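Local coordinates for binding domain (Hc) of Paraclostridial Mosquitocidal Protein 1 (Paraclostridium bifermentans, PDB 6HOX) that forms the receptor-binding domain of a clostridial neurotoxin that targets Anopheles mosquitoes, the part that serves host nerve cell targeting, at residues Ile266-Ile270 with His430-Asn434; Asn393-Ala399 with Trp410-Gly416. All coordinates share one frame. Where two conformers were deposited one is given. Residue numbers count along the deposited sequence, not the author numbering.

Interaction 1: Ile266-Ile270 with His430-Asn434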
ATOM      1  N   ILE A 266      -1.927  11.879   9.432  1.00 27.65           N
ATOM      2  CA  ILE A 266      -1.599  12.726   8.292  1.00 27.05           C
ATOM      3  C   ILE A 266      -2.859  13.036   7.477  1.00 24.93           C
ATOM      4  O   ILE A 266      -3.703  12.176   7.228  1.00 23.30           O
ATOM      5  CB  ILE A 266      -0.541  12.030   7.417  1.00 29.90           C
ATOM      6  CG1 ILE A 266       0.784  11.896   8.168  1.00 31.76           C
ATOM      7  CG2 ILE A 266      -0.391  12.744   6.084  1.00 30.55           C
ATOM      8  CD1 ILE A 266       1.777  10.964   7.513  1.00 35.01           C
ATOM      9  N   ASN A 267      -2.937  14.283   7.015  1.00 25.63           N
ATOM     10  CA  ASN A 267      -3.980  14.724   6.128  1.00 24.91           C
ATOM     11  C   ASN A 267      -3.496  14.553   4.693  1.00 24.82           C
ATOM     12  O   ASN A 267      -2.375  14.926   4.379  1.00 24.97           O
ATOM     13  CB  ASN A 267      -4.367  16.182   6.358  1.00 25.21           C
ATOM     14  CG  ASN A 267      -5.604  16.556   5.573  1.00 26.47           C
ATOM     15  OD1 ASN A 267      -5.519  16.915   4.404  1.00 27.59           O
ATOM     16  ND2 ASN A 267      -6.760  16.456   6.203  1.00 28.58           N
ATOM     17  N   GLN A 268      -4.366  14.005   3.837  1.00 25.81           N
ATOM     18  CA  GLN A 268      -3.972  13.648   2.484  1.00 25.39           C
ATOM     19  C   GLN A 268      -3.486  14.886   1.722  1.00 27.07           C
ATOM     20  O   GLN A 268      -2.637  14.768   0.858  1.00 27.33           O
ATOM     21  CB  GLN A 268      -5.106  12.942   1.749  1.00 25.73           C
ATOM     22  CG  GLN A 268      -4.733  12.517   0.335  1.00 26.13           C
ATOM     23  CD  GLN A 268      -5.870  11.775  -0.306  1.00 26.00           C
ATOM     24  OE1 GLN A 268      -6.917  12.349  -0.598  1.00 25.27           O
ATOM     25  NE2 GLN A 268      -5.709  10.467  -0.433  1.00 25.18           N
ATOM     26  N   ALA A 269      -4.003  16.070   2.058  1.00 26.45           N
ATOM     27  CA  ALA A 269      -3.693  17.279   1.312  1.00 29.17           C
ATOM     28  C   ALA A 269      -2.260  17.753   1.591  1.00 28.54           C
ATOM     29  O   ALA A 269      -1.720  18.454   0.781  1.00 31.54           O
ATOM     30  CB  ALA A 269      -4.715  18.363   1.603  1.00 29.76           C
ATOM     31  N   ILE A 270      -1.653  17.355   2.719  1.00 30.24           N
ATOM     32  CA  ILE A 270      -0.287  17.761   3.083  1.00 30.77           C
ATOM     33  C   ILE A 270       0.427  16.560   3.682  1.00 29.95           C
ATOM     34  O   ILE A 270       0.502  16.427   4.901  1.00 27.61           O
ATOM     35  CB  ILE A 270      -0.276  18.934   4.085  1.00 35.27           C
ATOM     36  CG1 ILE A 270      -1.126  20.105   3.599  1.00 37.90           C
ATOM     37  CG2 ILE A 270       1.137  19.390   4.402  1.00 35.65           C
ATOM     38  CD1 ILE A 270      -2.536  20.046   4.117  1.00 41.12           C
ATOM     39  N   HIS A 430     -12.393  16.885  -1.143  1.00 30.15           N
ATOM     40  CA  HIS A 430     -12.289  15.439  -0.893  0.50 30.73           C
ATOM     41  C   HIS A 430     -10.927  15.151  -0.253  1.00 30.53           C
ATOM     42  O   HIS A 430     -10.877  14.496   0.774  1.00 30.23           O
ATOM     43  CB  HIS A 430     -12.530  14.578  -2.152  0.50 31.02           C
ATOM     44  CG  HIS A 430     -13.954  14.181  -2.388  0.50 31.10           C
ATOM     45  ND1 HIS A 430     -14.439  13.876  -3.649  0.50 32.49           N
ATOM     46  CD2 HIS A 430     -15.007  14.065  -1.549  0.50 31.87           C
ATOM     47  CE1 HIS A 430     -15.724  13.589  -3.575  0.50 31.79           C
ATOM     48  NE2 HIS A 430     -16.098  13.694  -2.295  0.50 30.80           N
ATOM     49  N   THR A 431      -9.841  15.678  -0.841  1.00 29.07           N
ATOM     50  CA  THR A 431      -8.463  15.459  -0.382  1.00 31.57           C
ATOM     51  C   THR A 431      -8.301  15.894   1.093  1.00 32.88           C
ATOM     52  O   THR A 431      -7.690  15.168   1.876  1.00 31.09           O
ATOM     53  CB  THR A 431      -7.468  16.136  -1.345  1.00 33.74           C
ATOM     54  OG1 THR A 431      -7.534  15.514  -2.633  1.00 32.68           O
ATOM     55  CG2 THR A 431      -6.031  16.053  -0.898  1.00 32.89           C
ATOM     56  N   LYS A 432      -8.856  17.062   1.467  1.00 29.06           N
ATOM     57  CA  LYS A 432      -8.758  17.619   2.827  1.00 29.90           C
ATOM     58  C   LYS A 432      -9.536  16.806   3.875  1.00 28.91           C
ATOM     59  O   LYS A 432      -9.347  17.043   5.093  1.00 29.64           O
ATOM     60  CB  LYS A 432      -9.352  19.030   2.912  1.00 32.99           C
ATOM     61  CG  LYS A 432      -8.659  20.103   2.096  1.00 36.79           C
ATOM     62  CD  LYS A 432      -8.968  21.502   2.567  1.00 41.89           C
ATOM     63  CE  LYS A 432     -10.389  21.947   2.306  1.00 47.16           C
ATOM     64  NZ  LYS A 432     -10.815  22.959   3.311  1.00 53.50           N
ATOM     65  N   THR A 433     -10.431  15.915   3.437  1.00 25.68           N
ATOM     66  CA  THR A 433     -11.271  15.105   4.338  1.00 26.76           C
ATOM     67  C   THR A 433     -10.775  13.652   4.445  1.00 23.92           C
ATOM     68  O   THR A 433     -11.375  12.852   5.156  1.00 25.26           O
ATOM     69  CB  THR A 433     -12.748  15.146   3.924  1.00 28.62           C
ATOM     70  OG1 THR A 433     -12.896  14.624   2.602  1.00 32.38           O
ATOM     71  CG2 THR A 433     -13.318  16.548   3.977  1.00 28.80           C
ATOM     72  N   ASN A 434      -9.645  13.342   3.809  1.00 23.53           N
ATOM     73  CA  ASN A 434      -9.060  12.000   3.848  1.00 23.14           C
ATOM     74  C   ASN A 434      -7.869  12.010   4.798  1.00 22.37           C
ATOM     75  O   ASN A 434      -7.017  12.877   4.704  1.00 24.11           O
ATOM     76  CB  ASN A 434      -8.615  11.531   2.467  1.00 22.95           C
ATOM     77  CG  ASN A 434      -9.769  11.254   1.531  1.00 23.04           C
ATOM     78  OD1 ASN A 434     -10.823  10.791   1.955  1.00 24.00           O
ATOM     79  ND2 ASN A 434      -9.553  11.474   0.246  1.00 22.75           N
TER
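Three hydrogen bonds, all close to linear, join the turn that follows strand 263-267 to the last residues of helix 427-432 and the segment leading on to strand 435-438. The side-chain amide of N267 donates through ND2 to K432 O at 2.9 Å, Q268 N donates to N434 O at 3.0 Å, and N434 ND2 returns a bond to Q268 OE1, also at 2.9 Å. Q268 and N434 are thus paired twice, once through the backbone and once through their carboxamides. The other polar ends of this pair are also engaged: Q268 NE2 bonds Y436 OH, and N434 OD1 accepts from Q384. N267 is bifunctional. While ND2 reaches across, OD1 accepts from A269 N at 2.9 Å in an Asx turn, which holds the carboxamide in position at the start of a type I turn from N267 to I270; that turn is closed by I270 N to N267 O at 3.0 Å.

Around this polar core the packing is small. A269 points its methyl group at the helix, where its CB lies 3.7 Å from T431 CG2 and 4.3 Å from K432 CG. The aliphatic start of Q268 rests against the backbone, with its CB 3.4 Å from T431 O. T431 OG1 bonds back to L427 O within its own helix.

I266 pairs through its backbone with Y436, and the bond from Q268 N to N434 O continues this antiparallel pairing. The Asx turn docked on the helix end thus joins start and end of the C-terminal subdomain, where strands 263-267 and 435-438 pair, consistent with the beta-trefoil clan of its family.

Interaction 2: Asn393-Ala399 with Trp410-Gly416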
ATOM      1  N   ASN A 393     -22.007  18.805  13.864  1.00 30.88           N
ATOM      2  CA  ASN A 393     -21.822  17.603  13.047  1.00 31.06           C
ATOM      3  C   ASN A 393     -20.998  17.977  11.822  1.00 28.02           C
ATOM      4  O   ASN A 393     -21.213  19.036  11.262  1.00 25.57           O
ATOM      5  CB  ASN A 393     -23.144  17.020  12.566  1.00 32.10           C
ATOM      6  CG  ASN A 393     -23.971  16.457  13.695  1.00 34.67           C
ATOM      7  OD1 ASN A 393     -23.441  15.863  14.626  1.00 31.65           O
ATOM      8  ND2 ASN A 393     -25.273  16.651  13.614  1.00 36.77           N
ATOM      9  N   GLY A 394     -20.064  17.109  11.431  1.00 25.29           N
ATOM     10  CA  GLY A 394     -19.269  17.346  10.218  1.00 24.88           C
ATOM     11  C   GLY A 394     -18.269  16.235   9.942  1.00 23.68           C
ATOM     12  O   GLY A 394     -18.224  15.237  10.637  1.00 22.48           O
ATOM     13  N   LEU A 395     -17.483  16.425   8.880  1.00 24.73           N
ATOM     14  CA  LEU A 395     -16.328  15.592   8.596  1.00 24.82           C
ATOM     15  C   LEU A 395     -15.094  16.356   9.058  1.00 24.79           C
ATOM     16  O   LEU A 395     -14.994  17.581   8.874  1.00 25.85           O
ATOM     17  CB  LEU A 395     -16.227  15.280   7.097  1.00 25.33           C
ATOM     18  CG  LEU A 395     -17.354  14.434   6.515  1.00 26.76           C
ATOM     19  CD1 LEU A 395     -17.191  14.248   5.006  1.00 26.90           C
ATOM     20  CD2 LEU A 395     -17.429  13.083   7.197  1.00 26.18           C
ATOM     21  N   LEU A 396     -14.174  15.622   9.673  1.00 25.50           N
ATOM     22  CA  LEU A 396     -12.931  16.197  10.118  1.00 26.26           C
ATOM     23  C   LEU A 396     -12.133  16.633   8.885  1.00 27.24           C
ATOM     24  O   LEU A 396     -11.924  15.851   7.937  1.00 27.14           O
ATOM     25  CB  LEU A 396     -12.161  15.177  10.951  1.00 26.10           C
ATOM     26  CG  LEU A 396     -10.835  15.692  11.503  1.00 26.04           C
ATOM     27  CD1 LEU A 396     -11.080  16.703  12.621  1.00 26.86           C
ATOM     28  CD2 LEU A 396      -9.977  14.544  11.975  1.00 26.83           C
ATOM     29  N   SER A 397     -11.722  17.899   8.906  1.00 27.63           N
ATOM     30  CA  SER A 397     -10.930  18.484   7.858  1.00 29.03           C
ATOM     31  C   SER A 397      -9.911  19.465   8.464  1.00 27.75           C
ATOM     32  O   SER A 397      -9.786  19.575   9.681  1.00 27.74           O
ATOM     33  CB  SER A 397     -11.807  19.140   6.839  1.00 29.48           C
ATOM     34  OG  SER A 397     -11.080  19.359   5.639  1.00 30.99           O
ATOM     35  N   ILE A 398      -9.134  20.099   7.587  1.00 30.50           N
ATOM     36  CA  ILE A 398      -8.199  21.157   7.933  1.00 33.69           C
ATOM     37  C   ILE A 398      -8.773  22.451   7.366  1.00 34.15           C
ATOM     38  O   ILE A 398      -9.327  22.436   6.265  1.00 32.99           O
ATOM     39  CB  ILE A 398      -6.775  20.879   7.413  1.00 35.16           C
ATOM     40  CG1 ILE A 398      -6.773  20.420   5.953  1.00 35.27           C
ATOM     41  CG2 ILE A 398      -6.072  19.880   8.321  1.00 35.90           C
ATOM     42  CD1 ILE A 398      -5.420  20.458   5.292  1.00 39.20           C
ATOM     43  N   ALA A 399      -8.691  23.527   8.161  1.00 38.11           N
ATOM     44  CA  ALA A 399      -9.316  24.812   7.830  1.00 41.63           C
ATOM     45  C   ALA A 399      -8.422  25.574   6.842  1.00 43.91           C
ATOM     46  O   ALA A 399      -7.322  26.007   7.218  1.00 41.65           O
ATOM     47  CB  ALA A 399      -9.568  25.595   9.095  1.00 41.54           C
ATOM     48  N   TRP A 410      -2.493  24.562   9.636  1.00 39.91           N
ATOM     49  CA  TRP A 410      -3.922  24.486   9.392  1.00 37.84           C
ATOM     50  C   TRP A 410      -4.561  23.765  10.573  1.00 36.74           C
ATOM     51  O   TRP A 410      -4.133  22.660  10.923  1.00 35.50           O
ATOM     52  CB  TRP A 410      -4.218  23.787   8.061  1.00 40.27           C
ATOM     53  CG  TRP A 410      -3.561  24.452   6.895  1.00 45.41           C
ATOM     54  CD1 TRP A 410      -4.057  25.476   6.145  1.00 46.85           C
ATOM     55  CD2 TRP A 410      -2.244  24.180   6.380  1.00 47.09           C
ATOM     56  NE1 TRP A 410      -3.152  25.849   5.189  1.00 46.90           N
ATOM     57  CE2 TRP A 410      -2.034  25.066   5.300  1.00 47.82           C
ATOM     58  CE3 TRP A 410      -1.231  23.272   6.714  1.00 47.07           C
ATOM     59  CZ2 TRP A 410      -0.854  25.065   4.553  1.00 48.42           C
ATOM     60  CZ3 TRP A 410      -0.066  23.270   5.975  1.00 48.85           C
ATOM     61  CH2 TRP A 410       0.119  24.160   4.912  1.00 49.21           C
ATOM     62  N   TYR A 411      -5.536  24.430  11.203  1.00 34.25           N
ATOM     63  CA  TYR A 411      -6.252  23.871  12.357  1.00 36.53           C
ATOM     64  C   TYR A 411      -7.211  22.789  11.867  1.00 30.77           C
ATOM     65  O   TYR A 411      -7.646  22.816  10.710  1.00 30.36           O
ATOM     66  CB  TYR A 411      -6.962  24.975  13.144  1.00 39.99           C
ATOM     67  CG  TYR A 411      -5.991  25.844  13.904  1.00 46.59           C
ATOM     68  CD1 TYR A 411      -5.495  25.436  15.134  1.00 49.83           C
ATOM     69  CD2 TYR A 411      -5.515  27.033  13.370  1.00 48.54           C
ATOM     70  CE1 TYR A 411      -4.587  26.208  15.834  1.00 53.15           C
ATOM     71  CE2 TYR A 411      -4.598  27.813  14.056  1.00 53.71           C
ATOM     72  CZ  TYR A 411      -4.132  27.398  15.294  1.00 55.98           C
ATOM     73  OH  TYR A 411      -3.215  28.140  15.984  1.00 58.85           O
ATOM     74  N   LEU A 412      -7.496  21.834  12.748  1.00 28.63           N
ATOM     75  CA  LEU A 412      -8.484  20.793  12.447  1.00 30.60           C
ATOM     76  C   LEU A 412      -9.872  21.343  12.808  1.00 30.58           C
ATOM     77  O   LEU A 412     -10.003  22.081  13.795  1.00 31.12           O
ATOM     78  CB  LEU A 412      -8.162  19.527  13.246  1.00 29.92           C
ATOM     79  CG  LEU A 412      -7.096  18.594  12.672  1.00 29.54           C
ATOM     80  CD1 LEU A 412      -5.770  19.307  12.514  1.00 29.60           C
ATOM     81  CD2 LEU A 412      -6.929  17.378  13.571  1.00 30.22           C
ATOM     82  N   TYR A 413     -10.889  21.008  12.002  1.00 30.42           N
ATOM     83  CA  TYR A 413     -12.259  21.443  12.289  1.00 31.10           C
ATOM     84  C   TYR A 413     -13.286  20.426  11.770  1.00 29.58           C
ATOM     85  O   TYR A 413     -13.002  19.585  10.885  1.00 28.29           O
ATOM     86  CB  TYR A 413     -12.490  22.864  11.756  1.00 32.25           C
ATOM     87  CG  TYR A 413     -12.875  22.963  10.305  1.00 32.48           C
ATOM     88  CD1 TYR A 413     -11.939  22.730   9.303  1.00 36.29           C
ATOM     89  CD2 TYR A 413     -14.168  23.294   9.926  1.00 32.10           C
ATOM     90  CE1 TYR A 413     -12.287  22.783   7.961  1.00 34.33           C
ATOM     91  CE2 TYR A 413     -14.529  23.363   8.588  1.00 32.40           C
ATOM     92  CZ  TYR A 413     -13.582  23.114   7.606  1.00 35.49           C
ATOM     93  OH  TYR A 413     -13.907  23.207   6.284  1.00 39.41           O
ATOM     94  N   SER A 414     -14.490  20.500  12.352  1.00 27.11           N
ATOM     95  CA  SER A 414     -15.640  19.713  11.926  1.00 26.46           C
ATOM     96  C   SER A 414     -16.431  20.458  10.843  1.00 27.40           C
ATOM     97  O   SER A 414     -17.124  21.413  11.158  1.00 26.91           O
ATOM     98  CB  SER A 414     -16.511  19.387  13.089  1.00 26.63           C
ATOM     99  OG  SER A 414     -17.667  18.707  12.645  1.00 26.52           O
ATOM    100  N   SER A 415     -16.342  19.998   9.585  1.00 27.04           N
ATOM    101  CA  SER A 415     -17.006  20.657   8.438  1.00 27.76           C
ATOM    102  C   SER A 415     -18.400  20.063   8.214  1.00 26.00           C
ATOM    103  O   SER A 415     -18.534  18.939   7.732  1.00 25.97           O
ATOM    104  CB  SER A 415     -16.205  20.569   7.152  1.00 27.60           C
ATOM    105  OG  SER A 415     -16.964  21.092   6.049  1.00 25.65           O
ATOM    106  N   GLY A 416     -19.421  20.853   8.565  1.00 27.07           N
ATOM    107  CA  GLY A 416     -20.815  20.541   8.273  1.00 25.41           C
ATOM    108  C   GLY A 416     -21.077  20.587   6.781  1.00 25.18           C
ATOM    109  O   GLY A 416     -21.781  19.747   6.264  1.00 24.22           O
TER
HETATM  110  O   HOH W   1     -11.627  24.758   5.165  1.00 51.52           O
HETATM  111  O   HOH W   2      -6.357  26.921   9.598  1.00 36.15           O
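Strands 394-398 and 410-415 run antiparallel at 155°, with their axes approaching to 4.0 Å. Their backbones are laced by paired hydrogen bonds at L395-S415 and S397-Y413, and by A399 N to Y411 O at 2.8 Å. At the non-hydrogen-bonded pairs, L396-S414 and I398-L412, CA-H...O contacts fill the gaps, as between I398 CA and Y411 O at 3.3 Å.

The side chains of L396, I398, L412 and S414 project from one face. There L396 CD1 reaches diagonally across to within 4.1 Å of L412 CB, and I398 CG2 lies 4.2 Å from L412 CD1, so L412 is wedged between two residues of the facing strand. I398 also meets W410, CB to CB at 3.9 Å, although the indole then turns outward.

On the face of L395, S397 and S415, the largest bump is Y413. Its ring slots between S397 and A399, which lie on its two sides, CE1 3.8 Å from S397 CB and CD1 3.7 Å from A399 CB, with I398 O at its edge. One water bonds Y413 OH at 3.0 Å and donates a weak bond to I398 O; a second spans A399 O and Y411 N. At the other end G394 fits where a CB would clash with S414 and S415; its CA comes within 3.0 Å of S415 O.

S415 caps the start of helix 416-420 by bonding Y418 N, and this helix covers L395, S397 and Y413. The opposite face looks inward, L396 meeting M265 of strand 263-267, while strands 384-388 and 285-291 continue the sheet from 394-398 and 409-415 respectively.

The centres of the two interactions lie 11 Å apart within the C-terminal receptor-binding region, and both reach the same large antiparallel sheet. Along the chain the hairpin of interaction 2 is nested inside the 159 residues that interaction 1 spans, so a local contact sits within a long-range closure. They touch directly: K432 O lies 2.9 Å from S397 OG, a weak hydrogen bond, and I270 CD1 packs 3.1 Å from I398 CD1. Helix 416-420 follows the hairpin and helix 427-432 leads on to strand 435-438, which returns beside strand 263-267. The first and last strands of this receptor-binding subdomain are thus paired beside a local hairpin and held against it.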